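Local atomic coordinates of putative Nudix hydrolase DR_0079 (Deinococcus radiodurans, PDB entry 2O5F), a protein that hydrolyses nucleoside di- and triphosphates to monophosphates with magnesium as cofactor, showing a marked preference for CDP and CTP. Residues N38-N43 with M116-L121; G46-P51 with L140-L145; T110-F115 with A160-R165. One frame throughout, in Å; residues are numbered along the deposited sequence.

In the fold
Along the chain, strand 35-42 supplies the first half of contact 1, and strand 48-52 with the residues before it supplies the first half of contact 2. After the Nudix helix 78-90 and strand 98-105, the loop 110-115 begins contact 3, and strand 115-122 then closes contact 1 across 72 residues. Contact 2 closes at 140-145 across 88 residues, and contact 3 at helix 159-166 across 44. Every pair of contacts crosses; none lies within another. Contact 1 forms the centre of the mixed sheet, contact 2 joins the two-stranded sheet to helix 142-151, and contact 3 ties a loop to helix 159-166. Val-163, on the helix segment of contact 3, packs on Phe-40 of contact 1 and on Pro-142 and Leu-145 of contact 2.

Contact 1: N38-N43 with M116-L121; sequences NAFLRN and MCVYEL
Arg-42 and Glu-120 meet near one end of the parallel strand pair at the centre of the mixed sheet of the Nudix fold, where strand axes diverge by only 15°. Asn-38 to Leu-41 pair in order with Val-118 to Leu-121, and five backbone hydrogen bonds hold this register, among them Leu-121 N to Phe-40 O at 2.8 Å. The extended Glu-120 side chain sets its carboxylate over one face of the Arg-42 guanidinium, the two planes 34° apart. A bend at chi3 (57°) turns Arg-42 NE back toward the acid, 3.0 Å from Glu-120 OE2. Because Glu-120 OE1 lies well out of the guanidinium plane, the salt bridge from Arg-42 NH2 (2.9 Å) rests on charge alone; no N-H points at the oxygen. Arg-100 and Tyr-167 also bind this carboxylate. On the same sheet face, covered by helix 159-166, Asn-38 ND2 gives a weak hydrogen bond to Met-116 SD (3.4 Å). The other face meets the Nudix helix 78-90, whose Glu-85 and Glu-89 are inferred magnesium ligands; here Ala-39 CB lies 3.9 Å from Tyr-119 CB, and the Leu-41 and Leu-121 side chains cross obliquely, CD1 of Leu-41 3.7 Å from CD2 of Leu-121.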
ATOM      1  N   ASN A  38      -0.872   1.716   2.506  1.00 18.09           N
ATOM      2  CA  ASN A  38      -1.087   0.585   1.625  1.00 18.92           C
ATOM      3  C   ASN A  38      -2.568   0.264   1.719  1.00 19.36           C
ATOM      4  O   ASN A  38      -3.179   0.440   2.775  1.00 22.20           O
ATOM      5  CB  ASN A  38      -0.255  -0.623   2.069  1.00 19.88           C
ATOM      6  CG  ASN A  38       1.213  -0.504   1.676  1.00 18.33           C
ATOM      7  OD1 ASN A  38       1.540  -0.389   0.501  1.00 19.55           O
ATOM      8  ND2 ASN A  38       2.098  -0.532   2.663  1.00 20.09           N
ATOM      9  N   ALA A  39      -3.154  -0.173   0.615  1.00 18.88           N
ATOM     10  CA  ALA A  39      -4.567  -0.520   0.628  1.00 18.41           C
ATOM     11  C   ALA A  39      -4.845  -1.637  -0.350  1.00 19.05           C
ATOM     12  O   ALA A  39      -4.124  -1.824  -1.328  1.00 19.24           O
ATOM     13  CB  ALA A  39      -5.423   0.697   0.288  1.00 15.73           C
ATOM     14  N   PHE A  40      -5.896  -2.386  -0.044  1.00 18.31           N
ATOM     15  CA  PHE A  40      -6.335  -3.487  -0.864  1.00 18.16           C
ATOM     16  C   PHE A  40      -7.765  -3.203  -1.279  1.00 19.34           C
ATOM     17  O   PHE A  40      -8.578  -2.762  -0.466  1.00 20.27           O
ATOM     18  CB  PHE A  40      -6.298  -4.796  -0.075  1.00 20.99           C
ATOM     19  CG  PHE A  40      -4.919  -5.327   0.157  1.00 21.35           C
ATOM     20  CD1 PHE A  40      -4.175  -5.841  -0.896  1.00 21.20           C
ATOM     21  CD2 PHE A  40      -4.362  -5.321   1.432  1.00 23.03           C
ATOM     22  CE1 PHE A  40      -2.887  -6.350  -0.686  1.00 22.52           C
ATOM     23  CE2 PHE A  40      -3.072  -5.825   1.653  1.00 25.09           C
ATOM     24  CZ  PHE A  40      -2.337  -6.340   0.587  1.00 23.93           C
ATOM     25  N   LEU A  41      -8.052  -3.434  -2.549  1.00 18.98           N
ATOM     26  CA  LEU A  41      -9.392  -3.265  -3.084  1.00 19.21           C
ATOM     27  C   LEU A  41      -9.954  -4.687  -3.097  1.00 19.90           C
ATOM     28  O   LEU A  41      -9.422  -5.554  -3.791  1.00 17.82           O
ATOM     29  CB  LEU A  41      -9.316  -2.718  -4.510  1.00 18.57           C
ATOM     30  CG  LEU A  41     -10.638  -2.565  -5.270  1.00 21.80           C
ATOM     31  CD1 LEU A  41     -11.471  -1.463  -4.623  1.00 20.88           C
ATOM     32  CD2 LEU A  41     -10.356  -2.219  -6.727  1.00 21.98           C
ATOM     33  N   ARG A  42     -11.008  -4.942  -2.325  1.00 19.84           N
ATOM     34  CA  ARG A  42     -11.589  -6.282  -2.288  1.00 20.51           C
ATOM     35  C   ARG A  42     -13.037  -6.289  -2.764  1.00 19.20           C
ATOM     36  O   ARG A  42     -13.838  -5.441  -2.365  1.00 20.65           O
ATOM     37  CB  ARG A  42     -11.521  -6.868  -0.871  1.00 24.21           C
ATOM     38  CG  ARG A  42     -12.017  -8.309  -0.789  1.00 30.13           C
ATOM     39  CD  ARG A  42     -12.055  -8.823   0.640  1.00 35.23           C
ATOM     40  NE  ARG A  42     -12.892  -7.977   1.485  1.00 41.08           N
ATOM     41  CZ  ARG A  42     -13.191  -8.242   2.752  1.00 42.67           C
ATOM     42  NH1 ARG A  42     -12.722  -9.340   3.334  1.00 45.25           N
ATOM     43  NH2 ARG A  42     -13.955  -7.405   3.443  1.00 44.40           N
ATOM     44  N   ASN A  43     -13.374  -7.250  -3.619  1.00 19.87           N
ATOM     45  CA  ASN A  43     -14.732  -7.339  -4.131  1.00 19.09           C
ATOM     46  C   ASN A  43     -15.608  -8.248  -3.267  1.00 20.71           C
ATOM     47  O   ASN A  43     -15.179  -8.737  -2.225  1.00 19.30           O
ATOM     48  CB  ASN A  43     -14.739  -7.813  -5.591  1.00 16.19           C
ATOM     49  CG  ASN A  43     -14.161  -9.214  -5.781  1.00 16.48           C
ATOM     50  OD1 ASN A  43     -14.075 -10.007  -4.845  1.00 18.92           O
ATOM     51  ND2 ASN A  43     -13.777  -9.526  -7.021  1.00 20.75           N
ATOM     52  N   MET A 116       3.031   2.170   8.916  1.00 21.14           N
ATOM     53  CA  MET A 116       1.969   2.232   7.943  1.00 22.72           C
ATOM     54  C   MET A 116       0.579   1.958   8.450  1.00 23.07           C
ATOM     55  O   MET A 116       0.370   1.342   9.497  1.00 23.32           O
ATOM     56  CB  MET A 116       2.251   1.231   6.821  1.00 23.23           C
ATOM     57  CG  MET A 116       2.334  -0.216   7.295  1.00 23.56           C
ATOM     58  SD  MET A 116       2.571  -1.377   5.925  1.00 25.59           S
ATOM     59  CE  MET A 116       4.304  -1.167   5.548  1.00 22.64           C
ATOM     60  N   CYS A 117      -0.373   2.449   7.677  1.00 22.29           N
ATOM     61  CA  CYS A 117      -1.762   2.188   7.942  1.00 23.26           C
ATOM     62  C   CYS A 117      -2.165   1.461   6.670  1.00 22.72           C
ATOM     63  O   CYS A 117      -1.814   1.890   5.561  1.00 21.54           O
ATOM     64  CB  CYS A 117      -2.576   3.468   8.085  1.00 23.90           C
ATOM     65  SG  CYS A 117      -4.284   3.126   8.547  1.00 31.92           S
ATOM     66  N   VAL A 118      -2.871   0.350   6.843  1.00 20.94           N
ATOM     67  CA  VAL A 118      -3.346  -0.455   5.728  1.00 20.88           C
ATOM     68  C   VAL A 118      -4.861  -0.286   5.717  1.00 21.54           C
ATOM     69  O   VAL A 118      -5.510  -0.377   6.759  1.00 21.88           O
ATOM     70  CB  VAL A 118      -2.998  -1.951   5.919  1.00 19.79           C
ATOM     71  CG1 VAL A 118      -3.301  -2.732   4.643  1.00 17.88           C
ATOM     72  CG2 VAL A 118      -1.532  -2.099   6.298  1.00 20.53           C
ATOM     73  N   TYR A 119      -5.409  -0.020   4.540  1.00 21.22           N
ATOM     74  CA  TYR A 119      -6.843   0.187   4.382  1.00 20.17           C
ATOM     75  C   TYR A 119      -7.449  -0.865   3.480  1.00 21.52           C
ATOM     76  O   TYR A 119      -6.742  -1.543   2.736  1.00 21.55           O
ATOM     77  CB  TYR A 119      -7.097   1.547   3.738  1.00 19.50           C
ATOM     78  CG  TYR A 119      -6.555   2.710   4.512  1.00 21.38           C
ATOM     79  CD1 TYR A 119      -7.278   3.263   5.573  1.00 21.89           C
ATOM     80  CD2 TYR A 119      -5.315   3.267   4.191  1.00 23.26           C
ATOM     81  CE1 TYR A 119      -6.781   4.343   6.286  1.00 24.90           C
ATOM     82  CE2 TYR A 119      -4.812   4.346   4.903  1.00 24.29           C
ATOM     83  CZ  TYR A 119      -5.548   4.878   5.944  1.00 26.20           C
ATOM     84  OH  TYR A 119      -5.051   5.957   6.643  1.00 27.48           O
ATOM     85  N   GLU A 120      -8.766  -1.000   3.545  1.00 21.32           N
ATOM     86  CA  GLU A 120      -9.457  -1.925   2.666  1.00 22.84           C
ATOM     87  C   GLU A 120     -10.542  -1.117   1.959  1.00 23.97           C
ATOM     88  O   GLU A 120     -11.359  -0.463   2.607  1.00 24.76           O
ATOM     89  CB  GLU A 120     -10.087  -3.084   3.442  1.00 25.18           C
ATOM     90  CG  GLU A 120     -10.841  -4.051   2.540  1.00 26.16           C
ATOM     91  CD  GLU A 120     -11.418  -5.236   3.285  1.00 28.73           C
ATOM     92  OE1 GLU A 120     -12.359  -5.033   4.085  1.00 32.27           O
ATOM     93  OE2 GLU A 120     -10.919  -6.365   3.077  1.00 27.11           O
ATOM     94  N   LEU A 121     -10.516  -1.143   0.631  1.00 22.84           N
ATOM     95  CA  LEU A 121     -11.488  -0.433  -0.194  1.00 25.42           C
ATOM     96  C   LEU A 121     -12.435  -1.506  -0.729  1.00 25.22           C
ATOM     97  O   LEU A 121     -11.987  -2.577  -1.139  1.00 26.73           O
ATOM     98  CB  LEU A 121     -10.770   0.263  -1.358  1.00 28.55           C
ATOM     99  CG  LEU A 121     -11.378   1.510  -2.009  1.00 32.94           C
ATOM    100  CD1 LEU A 121     -11.327   2.664  -1.012  1.00 32.97           C
ATOM    101  CD2 LEU A 121     -10.587   1.883  -3.270  1.00 34.65           C
TER

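Contact 2: G46-P51 with L140-L145; sequences GQLWIP and LTPEHL
The small antiparallel sheet of strands 48-52 and 136-140 ends in a hydrogen-bonded pair, Leu-48 with Leu-140, immediately before an N-capped helix. Two reciprocal bonds define the pair: Leu-48 N to Leu-140 O at 2.8 Å and Leu-140 N to Leu-48 O at 3.0 Å. On the same strands Ile-50 CB packs 4.2 Å from Leu-140 CD1. Thr-141 follows as the N-cap of helix 142-151. Its OG1 sits between the backbone N and the carbonyl carbon (chi1 65°), which directs it to accept from His-144 N at 3.2 Å, while CG2 meets Gln-47 CG at 4.1 Å. An alanine here would probably leave His-144 N without its capping acceptor and open a small gap beside Gln-47 CG. Beyond the cap, Pro-142 sets its ring across Leu-48 at about a right angle, CG touching Leu-48 CD1, and turns CD to Gly-46 O. One helical turn in, Leu-145 has CG anti to its backbone N (chi1 173°) and reaches toward Ile-50. The bridge thus joins the two strands, while Pro-142 and Leu-145, by carbon packing, fasten the first helical turn to Leu-48 and Ile-50. Val-163 of helix 159-166 packs on both Pro-142 and Leu-145. Between strand and helix the branches meet tip to tip, Ile-50 CD1 lying 3.8 Å from Leu-145 CD2.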
ATOM      1  N   GLY A  46     -14.417 -11.866  -2.462  1.00 24.74           N
ATOM      2  CA  GLY A  46     -13.287 -12.111  -1.584  1.00 25.84           C
ATOM      3  C   GLY A  46     -11.944 -12.062  -2.298  1.00 25.35           C
ATOM      4  O   GLY A  46     -10.944 -12.567  -1.789  1.00 26.24           O
ATOM      5  N   GLN A  47     -11.922 -11.459  -3.481  1.00 23.95           N
ATOM      6  CA  GLN A  47     -10.691 -11.335  -4.258  1.00 21.07           C
ATOM      7  C   GLN A  47     -10.127  -9.925  -4.096  1.00 18.93           C
ATOM      8  O   GLN A  47     -10.868  -8.975  -3.867  1.00 18.09           O
ATOM      9  CB  GLN A  47     -10.979 -11.597  -5.736  1.00 21.14           C
ATOM     10  CG  GLN A  47     -11.509 -12.992  -6.030  1.00 24.46           C
ATOM     11  CD  GLN A  47     -12.047 -13.109  -7.440  1.00 25.92           C
ATOM     12  OE1 GLN A  47     -12.848 -12.281  -7.877  1.00 26.09           O
ATOM     13  NE2 GLN A  47     -11.624 -14.142  -8.158  1.00 31.62           N
ATOM     14  N   LEU A  48      -8.811  -9.800  -4.216  1.00 17.56           N
ATOM     15  CA  LEU A  48      -8.154  -8.504  -4.105  1.00 17.12           C
ATOM     16  C   LEU A  48      -7.673  -8.104  -5.502  1.00 16.66           C
ATOM     17  O   LEU A  48      -7.183  -8.949  -6.251  1.00 15.24           O
ATOM     18  CB  LEU A  48      -6.956  -8.611  -3.152  1.00 18.27           C
ATOM     19  CG  LEU A  48      -7.192  -9.242  -1.773  1.00 18.71           C
ATOM     20  CD1 LEU A  48      -5.861  -9.336  -1.031  1.00 21.35           C
ATOM     21  CD2 LEU A  48      -8.192  -8.411  -0.964  1.00 20.16           C
ATOM     22  N   TRP A  49      -7.817  -6.835  -5.876  1.00 17.11           N
ATOM     23  CA  TRP A  49      -7.352  -6.433  -7.200  1.00 17.86           C
ATOM     24  C   TRP A  49      -5.866  -6.149  -7.073  1.00 17.98           C
ATOM     25  O   TRP A  49      -5.453  -5.177  -6.438  1.00 17.27           O
ATOM     26  CB  TRP A  49      -8.074  -5.188  -7.707  1.00 17.96           C
ATOM     27  CG  TRP A  49      -7.802  -4.918  -9.167  1.00 20.57           C
ATOM     28  CD1 TRP A  49      -8.329  -5.582 -10.238  1.00 22.25           C
ATOM     29  CD2 TRP A  49      -6.907  -3.934  -9.708  1.00 21.67           C
ATOM     30  NE1 TRP A  49      -7.818  -5.070 -11.416  1.00 21.04           N
ATOM     31  CE2 TRP A  49      -6.940  -4.062 -11.116  1.00 20.11           C
ATOM     32  CE3 TRP A  49      -6.077  -2.958  -9.136  1.00 20.60           C
ATOM     33  CZ2 TRP A  49      -6.176  -3.254 -11.962  1.00 22.17           C
ATOM     34  CZ3 TRP A  49      -5.314  -2.145  -9.984  1.00 22.13           C
ATOM     35  CH2 TRP A  49      -5.372  -2.306 -11.381  1.00 21.90           C
ATOM     36  N   ILE A  50      -5.063  -7.003  -7.691  1.00 16.83           N
ATOM     37  CA  ILE A  50      -3.616  -6.877  -7.594  1.00 17.71           C
ATOM     38  C   ILE A  50      -2.991  -6.374  -8.882  1.00 17.96           C
ATOM     39  O   ILE A  50      -3.001  -7.070  -9.903  1.00 18.54           O
ATOM     40  CB  ILE A  50      -2.992  -8.244  -7.218  1.00 17.32           C
ATOM     41  CG1 ILE A  50      -3.595  -8.741  -5.892  1.00 18.03           C
ATOM     42  CG2 ILE A  50      -1.483  -8.108  -7.090  1.00 17.31           C
ATOM     43  CD1 ILE A  50      -3.379  -7.779  -4.717  1.00 17.70           C
ATOM     44  N   PRO A  51      -2.433  -5.155  -8.850  1.00 17.31           N
ATOM     45  CA  PRO A  51      -1.820  -4.632 -10.068  1.00 17.44           C
ATOM     46  C   PRO A  51      -0.405  -5.147 -10.256  1.00 21.27           C
ATOM     47  O   PRO A  51       0.168  -5.775  -9.367  1.00 20.63           O
ATOM     48  CB  PRO A  51      -1.851  -3.128  -9.850  1.00 15.50           C
ATOM     49  CG  PRO A  51      -1.651  -2.993  -8.373  1.00 15.23           C
ATOM     50  CD  PRO A  51      -2.509  -4.122  -7.799  1.00 16.27           C
ATOM     51  N   LEU A 140      -7.544 -11.529  -7.641  1.00 19.99           N
ATOM     52  CA  LEU A 140      -6.962 -12.774  -7.191  1.00 21.99           C
ATOM     53  C   LEU A 140      -7.313 -13.047  -5.751  1.00 22.09           C
ATOM     54  O   LEU A 140      -7.445 -12.128  -4.940  1.00 21.52           O
ATOM     55  CB  LEU A 140      -5.438 -12.724  -7.302  1.00 23.62           C
ATOM     56  CG  LEU A 140      -4.764 -12.508  -8.655  1.00 24.78           C
ATOM     57  CD1 LEU A 140      -3.278 -12.287  -8.412  1.00 22.58           C
ATOM     58  CD2 LEU A 140      -4.996 -13.704  -9.577  1.00 25.03           C
ATOM     59  N   THR A 141      -7.463 -14.322  -5.438  1.00 23.01           N
ATOM     60  CA  THR A 141      -7.747 -14.717  -4.077  1.00 22.84           C
ATOM     61  C   THR A 141      -6.412 -14.627  -3.349  1.00 22.64           C
ATOM     62  O   THR A 141      -5.356 -14.783  -3.957  1.00 19.93           O
ATOM     63  CB  THR A 141      -8.248 -16.155  -4.015  1.00 23.54           C
ATOM     64  OG1 THR A 141      -7.202 -17.041  -4.442  1.00 21.54           O
ATOM     65  CG2 THR A 141      -9.449 -16.324  -4.923  1.00 25.92           C
ATOM     66  N   PRO A 142      -6.439 -14.353  -2.041  1.00 21.25           N
ATOM     67  CA  PRO A 142      -5.187 -14.260  -1.284  1.00 22.79           C
ATOM     68  C   PRO A 142      -4.364 -15.541  -1.403  1.00 21.58           C
ATOM     69  O   PRO A 142      -3.136 -15.499  -1.428  1.00 19.98           O
ATOM     70  CB  PRO A 142      -5.666 -14.018   0.136  1.00 23.66           C
ATOM     71  CG  PRO A 142      -6.898 -13.171  -0.092  1.00 24.08           C
ATOM     72  CD  PRO A 142      -7.581 -13.895  -1.232  1.00 24.05           C
ATOM     73  N   GLU A 143      -5.053 -16.680  -1.477  1.00 21.94           N
ATOM     74  CA  GLU A 143      -4.391 -17.982  -1.596  1.00 21.87           C
ATOM     75  C   GLU A 143      -3.552 -18.087  -2.869  1.00 17.90           C
ATOM     76  O   GLU A 143      -2.387 -18.504  -2.836  1.00 18.08           O
ATOM     77  CB  GLU A 143      -5.436 -19.100  -1.603  1.00 26.09           C
ATOM     78  CG  GLU A 143      -4.835 -20.493  -1.717  1.00 32.34           C
ATOM     79  CD  GLU A 143      -5.880 -21.563  -1.967  1.00 37.82           C
ATOM     80  OE1 GLU A 143      -6.399 -21.641  -3.102  1.00 41.42           O
ATOM     81  OE2 GLU A 143      -6.189 -22.321  -1.023  1.00 40.47           O
ATOM     82  N   HIS A 144      -4.157 -17.727  -3.995  1.00 18.92           N
ATOM     83  CA  HIS A 144      -3.469 -17.768  -5.284  1.00 17.82           C
ATOM     84  C   HIS A 144      -2.329 -16.748  -5.324  1.00 16.47           C
ATOM     85  O   HIS A 144      -1.253 -17.022  -5.856  1.00 16.31           O
ATOM     86  CB  HIS A 144      -4.455 -17.482  -6.425  1.00 19.86           C
ATOM     87  CG  HIS A 144      -5.335 -18.640  -6.775  1.00 22.75           C
ATOM     88  ND1 HIS A 144      -6.422 -18.523  -7.611  1.00 25.32           N
ATOM     89  CD2 HIS A 144      -5.283 -19.946  -6.408  1.00 25.22           C
ATOM     90  CE1 HIS A 144      -7.005 -19.703  -7.744  1.00 27.43           C
ATOM     91  NE2 HIS A 144      -6.333 -20.581  -7.023  1.00 25.87           N
ATOM     92  N   LEU A 145      -2.571 -15.569  -4.764  1.00 17.70           N
ATOM     93  CA  LEU A 145      -1.548 -14.531  -4.751  1.00 17.90           C
ATOM     94  C   LEU A 145      -0.321 -14.994  -3.967  1.00 18.85           C
ATOM     95  O   LEU A 145       0.815 -14.893  -4.443  1.00 18.55           O
ATOM     96  CB  LEU A 145      -2.090 -13.247  -4.121  1.00 17.55           C
ATOM     97  CG  LEU A 145      -1.067 -12.127  -3.899  1.00 17.54           C
ATOM     98  CD1 LEU A 145      -0.415 -11.742  -5.236  1.00 16.34           C
ATOM     99  CD2 LEU A 145      -1.764 -10.907  -3.280  1.00 17.13           C
TER

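Contact 3: T110-F115 with A160-R165; sequences TTLSSF and AELVRR
Thr-110 lays its methyl CG2 over the guanidinium of Arg-165, 3.4 Å above the plane and over its centre, where the loop before strand 115-122 meets helix 159-166 of the Nudix fold. The hydroxyl of the same threonine closes an ST turn: OG1 accepts from Leu-112 N at 3.1 Å, and it is also bonded to the carbonyl of Ser-106. This turn presents the backbone N-H of Thr-111 to the helix. The acceptor is Glu-161, whose CG stands anti to the backbone N (chi1 176°) and whose chain continues extended toward the loop. Thr-111 N binds Glu-161 OE2 at 3.0 Å, using the syn lone pair of that oxygen. The anti lone pair of Glu-161 OE2 takes Arg-165 NE at 2.7 Å, with the oxygen only 7° out of the guanidinium plane. Two firm donors thus grip one oxygen, one from the loop and one from the next helical turn, and together they should limit rotation of the carboxylate. The salt bridge is likely to steady the negative charge, and it also keeps the guanidinium edge-on to the acid while its face receives the threonine methyl. Thr-111 OG1 approaches Glu-161 OE1 at 2.5 Å, a separation so short that its exact geometry is doubtful. A water in the guanidinium plane links the two sides, donating to Thr-111 OG1 at 2.8 Å and accepting from Arg-165 NH2 at 3.0 Å. Next to this polar group the packing is apolar. Leu-112 packs on Glu-161, its CD2 against the acid's CG, and Phe-105 of strand 98-105 touches both Leu-112 and Leu-162. Those two leucines cross with Leu-112 CD1 3.8 Å from Leu-162 CD2.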
ATOM      1  N   THR A 110       7.426  -5.942  13.118  1.00 23.61           N
ATOM      2  CA  THR A 110       7.134  -6.838  12.004  1.00 23.53           C
ATOM      3  C   THR A 110       8.313  -6.765  11.045  1.00 22.84           C
ATOM      4  O   THR A 110       9.325  -6.130  11.345  1.00 24.41           O
ATOM      5  CB  THR A 110       5.903  -6.360  11.214  1.00 24.35           C
ATOM      6  OG1 THR A 110       6.174  -5.069  10.644  1.00 22.37           O
ATOM      7  CG2 THR A 110       4.678  -6.265  12.115  1.00 24.42           C
ATOM      8  N   THR A 111       8.195  -7.413   9.892  1.00 22.59           N
ATOM      9  CA  THR A 111       9.269  -7.318   8.912  1.00 22.69           C
ATOM     10  C   THR A 111       8.839  -6.397   7.775  1.00 21.29           C
ATOM     11  O   THR A 111       9.368  -6.476   6.665  1.00 20.59           O
ATOM     12  CB  THR A 111       9.705  -8.702   8.339  1.00 24.97           C
ATOM     13  OG1 THR A 111       8.563  -9.546   8.138  1.00 26.76           O
ATOM     14  CG2 THR A 111      10.690  -9.369   9.278  1.00 25.22           C
ATOM     15  N   LEU A 112       7.875  -5.523   8.062  1.00 19.06           N
ATOM     16  CA  LEU A 112       7.405  -4.562   7.073  1.00 18.15           C
ATOM     17  C   LEU A 112       8.412  -3.411   7.049  1.00 20.26           C
ATOM     18  O   LEU A 112       9.047  -3.101   8.063  1.00 20.34           O
ATOM     19  CB  LEU A 112       5.998  -4.060   7.415  1.00 18.15           C
ATOM     20  CG  LEU A 112       4.905  -5.138   7.320  1.00 19.49           C
ATOM     21  CD1 LEU A 112       3.611  -4.609   7.926  1.00 18.64           C
ATOM     22  CD2 LEU A 112       4.684  -5.540   5.852  1.00 19.68           C
ATOM     23  N   SER A 113       8.549  -2.789   5.884  1.00 19.31           N
ATOM     24  CA  SER A 113       9.518  -1.710   5.647  1.00 21.00           C
ATOM     25  C   SER A 113       9.393  -0.364   6.379  1.00 21.50           C
ATOM     26  O   SER A 113      10.408   0.228   6.753  1.00 22.94           O
ATOM     27  CB  SER A 113       9.577  -1.431   4.149  1.00 22.61           C
ATOM     28  OG  SER A 113       8.299  -1.064   3.672  1.00 25.87           O
ATOM     29  N   SER A 114       8.167   0.119   6.560  1.00 22.23           N
ATOM     30  CA  SER A 114       7.920   1.409   7.197  1.00 19.40           C
ATOM     31  C   SER A 114       6.705   1.374   8.103  1.00 20.44           C
ATOM     32  O   SER A 114       5.989   0.380   8.169  1.00 22.28           O
ATOM     33  CB  SER A 114       7.644   2.481   6.135  1.00 21.39           C
ATOM     34  OG  SER A 114       8.614   2.494   5.119  1.00 20.74           O
ATOM     35  N   PHE A 115       6.476   2.488   8.794  1.00 19.25           N
ATOM     36  CA  PHE A 115       5.303   2.626   9.629  1.00 18.08           C
ATOM     37  C   PHE A 115       4.184   2.739   8.614  1.00 20.35           C
ATOM     38  O   PHE A 115       4.363   3.331   7.546  1.00 21.69           O
ATOM     39  CB  PHE A 115       5.411   3.888  10.478  1.00 19.51           C
ATOM     40  CG  PHE A 115       6.173   3.676  11.748  1.00 17.91           C
ATOM     41  CD1 PHE A 115       5.550   3.105  12.851  1.00 19.29           C
ATOM     42  CD2 PHE A 115       7.520   4.004  11.832  1.00 18.66           C
ATOM     43  CE1 PHE A 115       6.257   2.860  14.024  1.00 19.99           C
ATOM     44  CE2 PHE A 115       8.236   3.762  13.004  1.00 21.17           C
ATOM     45  CZ  PHE A 115       7.596   3.188  14.104  1.00 19.46           C
ATOM     46  N   ALA A 160       3.431  -9.978   0.415  1.00 22.24           N
ATOM     47  CA  ALA A 160       3.097 -11.246   1.046  1.00 22.46           C
ATOM     48  C   ALA A 160       2.774 -11.087   2.533  1.00 22.87           C
ATOM     49  O   ALA A 160       1.746 -11.585   3.001  1.00 22.73           O
ATOM     50  CB  ALA A 160       4.229 -12.253   0.861  1.00 22.17           C
ATOM     51  N   GLU A 161       3.641 -10.395   3.270  1.00 21.69           N
ATOM     52  CA  GLU A 161       3.430 -10.193   4.705  1.00 21.74           C
ATOM     53  C   GLU A 161       2.142  -9.411   4.993  1.00 20.42           C
ATOM     54  O   GLU A 161       1.425  -9.725   5.946  1.00 20.01           O
ATOM     55  CB  GLU A 161       4.645  -9.485   5.335  1.00 21.83           C
ATOM     56  CG  GLU A 161       4.474  -9.136   6.825  1.00 22.95           C
ATOM     57  CD  GLU A 161       5.789  -8.763   7.525  1.00 21.54           C
ATOM     58  OE1 GLU A 161       6.779  -8.444   6.841  1.00 21.45           O
ATOM     59  OE2 GLU A 161       5.829  -8.776   8.771  1.00 25.30           O
ATOM     60  N   LEU A 162       1.845  -8.400   4.178  1.00 19.25           N
ATOM     61  CA  LEU A 162       0.619  -7.624   4.386  1.00 18.83           C
ATOM     62  C   LEU A 162      -0.622  -8.486   4.192  1.00 20.41           C
ATOM     63  O   LEU A 162      -1.603  -8.372   4.944  1.00 20.55           O
ATOM     64  CB  LEU A 162       0.553  -6.433   3.426  1.00 20.57           C
ATOM     65  CG  LEU A 162       1.436  -5.238   3.790  1.00 19.26           C
ATOM     66  CD1 LEU A 162       1.286  -4.153   2.726  1.00 23.59           C
ATOM     67  CD2 LEU A 162       1.010  -4.690   5.167  1.00 23.63           C
ATOM     68  N   VAL A 163      -0.586  -9.347   3.180  1.00 18.64           N
ATOM     69  CA  VAL A 163      -1.717 -10.226   2.905  1.00 21.64           C
ATOM     70  C   VAL A 163      -1.912 -11.216   4.049  1.00 21.99           C
ATOM     71  O   VAL A 163      -3.037 -11.441   4.505  1.00 21.31           O
ATOM     72  CB  VAL A 163      -1.521 -11.004   1.586  1.00 20.82           C
ATOM     73  CG1 VAL A 163      -2.595 -12.085   1.439  1.00 19.69           C
ATOM     74  CG2 VAL A 163      -1.584 -10.044   0.416  1.00 21.68           C
ATOM     75  N   ARG A 164      -0.816 -11.806   4.516  1.00 21.45           N
ATOM     76  CA  ARG A 164      -0.898 -12.760   5.612  1.00 22.66           C
ATOM     77  C   ARG A 164      -1.332 -12.105   6.924  1.00 23.38           C
ATOM     78  O   ARG A 164      -2.163 -12.651   7.650  1.00 25.91           O
ATOM     79  CB  ARG A 164       0.443 -13.479   5.810  1.00 23.80           C
ATOM     80  CG  ARG A 164       0.767 -14.486   4.719  1.00 28.95           C
ATOM     81  CD  ARG A 164       1.886 -15.424   5.137  1.00 32.14           C
ATOM     82  NE  ARG A 164       1.911 -16.621   4.299  1.00 34.19           N
ATOM     83  CZ  ARG A 164       2.585 -16.726   3.159  1.00 36.26           C
ATOM     84  NH1 ARG A 164       3.305 -15.707   2.713  1.00 38.21           N
ATOM     85  NH2 ARG A 164       2.523 -17.849   2.458  1.00 35.52           N
ATOM     86  N   ARG A 165      -0.789 -10.934   7.235  1.00 23.35           N
ATOM     87  CA  ARG A 165      -1.157 -10.270   8.482  1.00 24.13           C
ATOM     88  C   ARG A 165      -2.561  -9.675   8.461  1.00 25.48           C
ATOM     89  O   ARG A 165      -3.239  -9.647   9.488  1.00 25.97           O
ATOM     90  CB  ARG A 165      -0.149  -9.172   8.831  1.00 23.31           C
ATOM     91  CG  ARG A 165       1.194  -9.687   9.327  1.00 24.82           C
ATOM     92  CD  ARG A 165       2.149  -8.535   9.577  1.00 25.79           C
ATOM     93  NE  ARG A 165       3.448  -8.977  10.085  1.00 25.28           N
ATOM     94  CZ  ARG A 165       3.673  -9.382  11.330  1.00 24.14           C
ATOM     95  NH1 ARG A 165       2.687  -9.403  12.213  1.00 22.91           N
ATOM     96  NH2 ARG A 165       4.891  -9.764  11.695  1.00 24.14           N
TER
HETATM   97  O   HOH W   1       7.553 -10.631  10.550  1.00 26.20           O